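Benzoate transport porin BenP (Acinetobacter baumannii AB307-0294, PDB 5DL8) probably acts as an outer-membrane porin, a calcium-bearing beta-barrel of the OprD family that lets small solutes such as benzoate across the membrane. Local coordinates at residues A[33-38]-A[396-401]; A[276-281]-A[325-330]. All coordinates share one frame; numbering follows the deposited sequence. Where two conformers were deposited one is given.

Contact 1: residues A[33-38]-A[396-401]. With CA (calcium ion), chain G.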
loop_
_atom_site.group_PDB
_atom_site.type_symbol
_atom_site.label_atom_id
_atom_site.label_comp_id
_atom_site.label_asym_id
_atom_site.label_seq_id
_atom_site.Cartn_x
_atom_site.Cartn_y
_atom_site.Cartn_z
ATOM N N ALA A 33 0.882 4.725 -18.034
ATOM C CA ALA A 33 0.329 5.458 -16.877
ATOM C C ALA A 33 0.332 6.938 -17.133
ATOM O O ALA A 33 1.401 7.520 -17.353
ATOM C CB ALA A 33 1.185 5.185 -15.593
ATOM N N TYR A 34 -0.834 7.562 -17.042
ATOM C CA TYR A 34 -0.964 9.011 -17.039
ATOM C C TYR A 34 -1.502 9.482 -15.675
ATOM O O TYR A 34 -2.617 9.074 -15.231
ATOM C CB TYR A 34 -1.892 9.437 -18.154
ATOM C CG TYR A 34 -2.310 10.871 -18.131
ATOM C CD1 TYR A 34 -1.482 11.854 -18.541
ATOM C CD2 TYR A 34 -3.613 11.214 -17.727
ATOM C CE1 TYR A 34 -1.891 13.209 -18.479
ATOM C CE2 TYR A 34 -4.060 12.495 -17.743
ATOM C CZ TYR A 34 -3.168 13.483 -18.066
ATOM O OH TYR A 34 -3.614 14.721 -17.973
ATOM N N ILE A 35 -0.698 10.323 -14.998
ATOM C CA ILE A 35 -1.130 10.881 -13.745
ATOM C C ILE A 35 -1.025 12.381 -13.844
ATOM O O ILE A 35 0.020 12.914 -14.262
ATOM C CB ILE A 35 -0.289 10.291 -12.604
ATOM C CG1 ILE A 35 -0.706 8.815 -12.353
ATOM C CG2 ILE A 35 -0.407 11.174 -11.328
ATOM C CD1 ILE A 35 0.492 7.897 -12.277
ATOM N N ASN A 36 -2.097 13.070 -13.434
ATOM C CA ASN A 36 -2.116 14.527 -13.528
ATOM C C ASN A 36 -2.776 15.110 -12.309
ATOM O O ASN A 36 -3.980 14.921 -12.098
ATOM C CB ASN A 36 -2.831 15.055 -14.843
ATOM C CG ASN A 36 -2.437 16.464 -15.201
ATOM O OD1 ASN A 36 -1.291 16.731 -15.617
ATOM N ND2 ASN A 36 -3.342 17.372 -15.016
ATOM N N ARG A 37 -2.000 15.801 -11.478
ATOM C CA ARG A 37 -2.594 16.560 -10.354
ATOM C C ARG A 37 -2.628 18.033 -10.677
ATOM O O ARG A 37 -1.608 18.666 -10.790
ATOM C CB ARG A 37 -1.836 16.294 -9.025
ATOM C CG ARG A 37 -2.394 17.043 -7.787
ATOM C CD ARG A 37 -1.807 16.549 -6.449
ATOM N NE ARG A 37 -2.169 15.209 -6.134
ATOM C CZ ARG A 37 -1.916 14.547 -4.974
ATOM N NH1 ARG A 37 -1.250 15.115 -3.970
ATOM N NH2 ARG A 37 -2.356 13.264 -4.828
ATOM N N ASP A 38 -3.816 18.591 -10.683
ATOM C CA ASP A 38 -4.043 19.973 -11.085
ATOM C C ASP A 38 -4.574 20.767 -9.897
ATOM O O ASP A 38 -5.756 20.617 -9.505
ATOM C CB ASP A 38 -5.114 19.981 -12.235
ATOM C CG ASP A 38 -5.478 21.395 -12.735
ATOM O OD1 ASP A 38 -5.340 22.372 -11.974
ATOM O OD2 ASP A 38 -5.961 21.536 -13.886
ATOM N N GLU A 396 -7.255 15.459 -9.628
ATOM C CA GLU A 396 -6.291 14.538 -10.122
ATOM C C GLU A 396 -6.945 13.472 -10.959
ATOM O O GLU A 396 -7.881 12.777 -10.439
ATOM C CB GLU A 396 -5.515 13.864 -9.018
ATOM C CG GLU A 396 -4.446 12.883 -9.477
ATOM C CD GLU A 396 -3.523 12.347 -8.337
ATOM O OE1 GLU A 396 -3.505 12.933 -7.256
ATOM O OE2 GLU A 396 -2.870 11.296 -8.461
ATOM N N ASP A 397 -6.390 13.293 -12.194
ATOM C CA ASP A 397 -6.715 12.199 -13.075
ATOM C C ASP A 397 -5.596 11.169 -13.161
ATOM O O ASP A 397 -4.425 11.490 -13.278
ATOM C CB ASP A 397 -7.030 12.723 -14.498
ATOM C CG ASP A 397 -8.113 13.721 -14.514
ATOM O OD1 ASP A 397 -9.272 13.422 -14.307
ATOM O OD2 ASP A 397 -7.840 14.842 -14.742
ATOM N N ARG A 398 -5.966 9.897 -13.135
ATOM C CA ARG A 398 -5.040 8.797 -13.352
ATOM C C ARG A 398 -5.686 7.837 -14.313
ATOM O O ARG A 398 -6.866 7.425 -14.061
ATOM C CB ARG A 398 -4.718 8.067 -12.075
ATOM C CG ARG A 398 -4.237 8.946 -10.883
ATOM C CD ARG A 398 -3.709 8.065 -9.766
ATOM N NE ARG A 398 -3.509 8.782 -8.525
ATOM C CZ ARG A 398 -3.747 8.325 -7.265
ATOM N NH1 ARG A 398 -4.159 7.037 -6.926
ATOM N NH2 ARG A 398 -3.521 9.176 -6.285
ATOM N N LEU A 399 -4.939 7.514 -15.373
ATOM C CA LEU A 399 -5.424 6.683 -16.474
ATOM C C LEU A 399 -4.380 5.673 -16.812
ATOM O O LEU A 399 -3.167 6.008 -16.995
ATOM C CB LEU A 399 -5.745 7.521 -17.746
ATOM C CG LEU A 399 -6.488 6.796 -18.935
ATOM C CD1 LEU A 399 -7.916 6.225 -18.625
ATOM C CD2 LEU A 399 -6.600 7.690 -20.161
ATOM N N PHE A 400 -4.787 4.410 -16.787
ATOM C CA PHE A 400 -3.825 3.305 -16.884
ATOM C C PHE A 400 -4.295 2.356 -17.954
ATOM O O PHE A 400 -5.518 2.031 -17.998
ATOM C CB PHE A 400 -3.710 2.527 -15.583
ATOM C CG PHE A 400 -3.170 3.339 -14.390
ATOM C CD1 PHE A 400 -1.859 3.664 -14.288
ATOM C CD2 PHE A 400 -4.020 3.720 -13.335
ATOM C CE1 PHE A 400 -1.382 4.410 -13.216
ATOM C CE2 PHE A 400 -3.576 4.424 -12.206
ATOM C CZ PHE A 400 -2.240 4.770 -12.141
ATOM N N VAL A 401 -3.357 1.890 -18.789
ATOM C CA VAL A 401 -3.592 0.743 -19.602
ATOM C C VAL A 401 -2.608 -0.295 -19.141
ATOM O O VAL A 401 -1.413 -0.118 -19.300
ATOM C CB VAL A 401 -3.356 0.984 -21.094
ATOM C CG1 VAL A 401 -3.672 -0.293 -21.926
ATOM C CG2 VAL A 401 -4.157 2.187 -21.592
HETATM CA CA CA G . -3.655 24.189 -12.140
HETATM O O HOH W 1 -5.213 24.440 -13.851
HETATM O O HOH W 2 -4.893 26.144 -11.959
HETATM O O HOH W 3 -2.293 25.425 -10.626
HETATM O O HOH W 4 -2.305 25.861 -13.460
#
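Ala33, Ile35 and Phe400 form the apolar centre between strands 25-39 and 394-406. The ring of Phe400 has its CG anti to the carbonyl carbon (chi1 -63°), which leans the ring toward the neighbouring strand; its edge meets the methyl of Ala33, CB lying 3.6 Å from Phe400 CE1. The same CE1 approaches CD1 of Ile35 at 4.1 Å, while Ile35 CG1 packs against the aliphatic stem of Arg398, at CG. Beneath this face the antiparallel backbones pair Tyr34 with Leu399 and Asn36 with Asp397 through two reciprocal pairs of hydrogen bonds. On the other face Tyr34 turns its ring edge to CB of Leu399, and the carboxylate of Asp397 is held by Arg383 and Tyr381 of strand 377-388.

Further along the Ala33 face the contact becomes charged. Arg37 bends at chi3 and grips Glu396 side-on, NE and NH2 both donating to Glu396 OE1, which lies 2.7 Å from Arg37 NH2. That oxygen lies almost exactly in the guanidinium plane, although the carboxylate is turned 53° from it. Glu396 OE2 serves Arg398 instead, receiving NE at 2.6 Å, so the carboxylate, at the end of an extended side chain, lies between two arginines. The guanidinium groups of Arg37 and Arg398 come close to each other, with Arg146 near Arg398, and Glu396 probably offsets part of the repulsion.

Just past the network, Asp38 OD1 binds the calcium ion at 2.5 Å, with Phe39, Asp46 and four waters among its other ligands. This first-to-last strand pairing is the seam that closes a porin beta-barrel, with the calcium site at one end of the seam; the arginines are consistent with the basic pore lining known in the OprD family.

Contact 2: residues A[276-281]-A[325-330]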
loop_
_atom_site.group_PDB
_atom_site.type_symbol
_atom_site.label_atom_id
_atom_site.label_comp_id
_atom_site.label_asym_id
_atom_site.label_seq_id
_atom_site.Cartn_x
_atom_site.Cartn_y
_atom_site.Cartn_z
ATOM N N LYS A 276 -25.983 -8.820 -3.857
ATOM C CA LYS A 276 -25.898 -9.134 -5.352
ATOM C C LYS A 276 -24.681 -8.360 -5.899
ATOM O O LYS A 276 -23.562 -8.625 -5.411
ATOM C CB LYS A 276 -27.208 -8.831 -6.138
ATOM C CG LYS A 276 -28.392 -9.560 -5.558
ATOM C CD LYS A 276 -29.298 -10.293 -6.499
ATOM C CE LYS A 276 -30.169 -11.283 -5.666
ATOM N NZ LYS A 276 -31.293 -11.799 -6.501
ATOM N N ASN A 277 -24.857 -7.330 -6.736
ATOM C CA ASN A 277 -23.653 -6.706 -7.314
ATOM C C ASN A 277 -23.232 -5.363 -6.755
ATOM O O ASN A 277 -22.283 -4.771 -7.211
ATOM C CB ASN A 277 -23.759 -6.714 -8.843
ATOM C CG ASN A 277 -23.452 -8.092 -9.422
ATOM O OD1 ASN A 277 -22.514 -8.771 -8.972
ATOM N ND2 ASN A 277 -24.215 -8.503 -10.445
ATOM N N HIS A 278 -23.927 -4.956 -5.725
ATOM C CA HIS A 278 -23.699 -3.688 -5.032
ATOM C C HIS A 278 -22.881 -3.887 -3.810
ATOM O O HIS A 278 -23.055 -4.928 -3.116
ATOM C CB HIS A 278 -25.017 -3.118 -4.535
ATOM C CG HIS A 278 -26.102 -3.119 -5.548
ATOM N ND1 HIS A 278 -26.462 -1.985 -6.224
ATOM C CD2 HIS A 278 -26.958 -4.086 -5.938
ATOM C CE1 HIS A 278 -27.506 -2.243 -6.988
ATOM N NE2 HIS A 278 -27.833 -3.510 -6.817
ATOM N N THR A 279 -22.145 -2.834 -3.468
ATOM C CA THR A 279 -21.309 -2.717 -2.218
ATOM C C THR A 279 -21.586 -1.328 -1.587
ATOM O O THR A 279 -21.606 -0.332 -2.306
ATOM C CB THR A 279 -19.817 -2.883 -2.551
ATOM O OG1 THR A 279 -19.573 -4.204 -3.013
ATOM C CG2 THR A 279 -18.920 -2.698 -1.276
ATOM N N PHE A 280 -21.883 -1.241 -0.280
ATOM C CA PHE A 280 -22.089 0.054 0.411
ATOM C C PHE A 280 -21.282 -0.001 1.696
ATOM O O PHE A 280 -21.401 -0.925 2.509
ATOM C CB PHE A 280 -23.584 0.383 0.703
ATOM C CG PHE A 280 -23.863 1.852 1.215
ATOM C CD1 PHE A 280 -23.990 2.942 0.330
ATOM C CD2 PHE A 280 -24.117 2.129 2.575
ATOM C CE1 PHE A 280 -24.291 4.232 0.791
ATOM C CE2 PHE A 280 -24.397 3.427 3.009
ATOM C CZ PHE A 280 -24.486 4.467 2.130
ATOM N N GLY A 281 -20.483 1.019 1.909
ATOM C CA GLY A 281 -19.642 1.083 3.150
ATOM C C GLY A 281 -19.814 2.415 3.861
ATOM O O GLY A 281 -20.096 3.494 3.216
ATOM N N TYR A 325 -19.963 3.581 -2.266
ATOM C CA TYR A 325 -20.898 2.822 -3.065
ATOM C C TYR A 325 -20.210 2.226 -4.281
ATOM O O TYR A 325 -19.445 2.925 -4.940
ATOM C CB TYR A 325 -22.135 3.596 -3.461
ATOM C CG TYR A 325 -23.031 2.752 -4.431
ATOM C CD1 TYR A 325 -23.717 1.640 -3.949
ATOM C CD2 TYR A 325 -23.058 3.007 -5.861
ATOM C CE1 TYR A 325 -24.488 0.844 -4.783
ATOM C CE2 TYR A 325 -23.801 2.221 -6.734
ATOM C CZ TYR A 325 -24.557 1.146 -6.196
ATOM O OH TYR A 325 -25.342 0.308 -7.023
ATOM N N GLY A 326 -20.448 0.940 -4.560
ATOM C CA GLY A 326 -19.713 0.149 -5.599
ATOM C C GLY A 326 -20.735 -0.669 -6.444
ATOM O O GLY A 326 -21.647 -1.243 -5.879
ATOM N N TYR A 327 -20.578 -0.735 -7.776
ATOM C CA TYR A 327 -21.364 -1.674 -8.569
ATOM C C TYR A 327 -20.482 -2.453 -9.505
ATOM O O TYR A 327 -19.659 -1.857 -10.289
ATOM C CB TYR A 327 -22.501 -1.045 -9.324
ATOM C CG TYR A 327 -23.470 -2.128 -9.858
ATOM C CD1 TYR A 327 -24.353 -2.780 -9.007
ATOM C CD2 TYR A 327 -23.532 -2.498 -11.276
ATOM C CE1 TYR A 327 -25.236 -3.785 -9.459
ATOM C CE2 TYR A 327 -24.424 -3.489 -11.698
ATOM C CZ TYR A 327 -25.274 -4.123 -10.775
ATOM O OH TYR A 327 -26.110 -5.147 -11.191
ATOM N N ASP A 328 -20.669 -3.782 -9.437
ATOM C CA ASP A 328 -19.994 -4.696 -10.314
ATOM C C ASP A 328 -20.979 -5.000 -11.474
ATOM O O ASP A 328 -22.022 -5.659 -11.247
ATOM C CB ASP A 328 -19.519 -6.012 -9.642
ATOM C CG ASP A 328 -18.766 -6.921 -10.676
ATOM O OD1 ASP A 328 -19.011 -6.755 -11.897
ATOM O OD2 ASP A 328 -17.932 -7.734 -10.299
ATOM N N PHE A 329 -20.637 -4.558 -12.696
ATOM C CA PHE A 329 -21.599 -4.633 -13.826
ATOM C C PHE A 329 -21.653 -5.960 -14.585
ATOM O O PHE A 329 -22.262 -5.942 -15.626
ATOM C CB PHE A 329 -21.348 -3.533 -14.882
ATOM C CG PHE A 329 -21.704 -2.131 -14.461
ATOM C CD1 PHE A 329 -20.817 -1.373 -13.718
ATOM C CD2 PHE A 329 -22.899 -1.537 -14.878
ATOM C CE1 PHE A 329 -21.108 -0.050 -13.372
ATOM C CE2 PHE A 329 -23.226 -0.226 -14.490
ATOM C CZ PHE A 329 -22.299 0.533 -13.756
ATOM N N LYS A 330 -21.043 -7.064 -14.106
ATOM C CA LYS A 330 -21.098 -8.396 -14.778
ATOM C C LYS A 330 -22.469 -8.776 -15.486
ATOM O O LYS A 330 -22.429 -9.349 -16.558
ATOM C CB LYS A 330 -20.466 -9.619 -13.964
ATOM C CG LYS A 330 -20.861 -9.880 -12.478
ATOM C CD LYS A 330 -20.279 -11.141 -11.755
ATOM C CE LYS A 330 -20.817 -12.489 -12.288
ATOM N NZ LYS A 330 -22.254 -12.780 -11.956
#
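Asn277, Tyr325 and His278 carry this contact, in which the start of strand 278-288 pairs with the end of strand 319-328. Asn277 sits in the turn before its strand and directs CB at its partner: CB lies 3.3 Å from Tyr327 CE1, and closer still, at 3.1 Å, to the carbonyl O of Asp328, a snug fit. Its side-chain amide stands almost perpendicular to the Tyr327 ring. The backbone of Asn277 also takes part, its O accepting from Asp328 N in a nearly straight bond (170°), and Lys330 crosses the Asn277 side chain at about a right angle, its CG near OD1.

Tyr325 has CG anti to its backbone N (chi1 175°), and the ring reaches diagonally over the strand pair until OH arrives at the edge of the His278 imidazole. There OH and ND1 of His278 are hydrogen-bonded at 2.7 Å. On the way, ring carbon CD1 of Tyr325 passes 3.3 Å from Thr279 O, the carbonyl that also accepts from Gly326 N.

One face of the imidazole of His278 is covered by the edge of Tyr327, with Tyr327 CE1 3.6 Å above the ring plane, over its centre. The two rings form an edge-to-face stack, their planes 62° apart. Hydrogen-bonded at its rim and covered on a face, the imidazole is held from two directions. Asp328 OD1 accepts from Lys330 N, forming an Asx turn just beyond the pairing.

The cluster of His278, Tyr325 and Tyr327 lies on the protein surface beside short turns between adjacent antiparallel strands, a placement consistent with the interfacial aromatic girdle of porin barrels.

From the N terminus, the chain enters strand 25-39, whose residues 33-38 wait for a partner that comes more than 350 residues later. Between them it runs through successive antiparallel strands of the barrel wall. Within that course residues 276-281 lead into strand 278-288, and 43 residues later, after that strand has run out and the chain has turned back, strand 319-328 forms contact 2. It then passes through strands 336-349, 355-368 and 377-388 before residues 396-401 close contact 1. Contact 2 is thus nested inside contact 1: a pairing of neighbouring strands inside the long loop that the seam closes. Their centres are 24 Å apart and they do not touch.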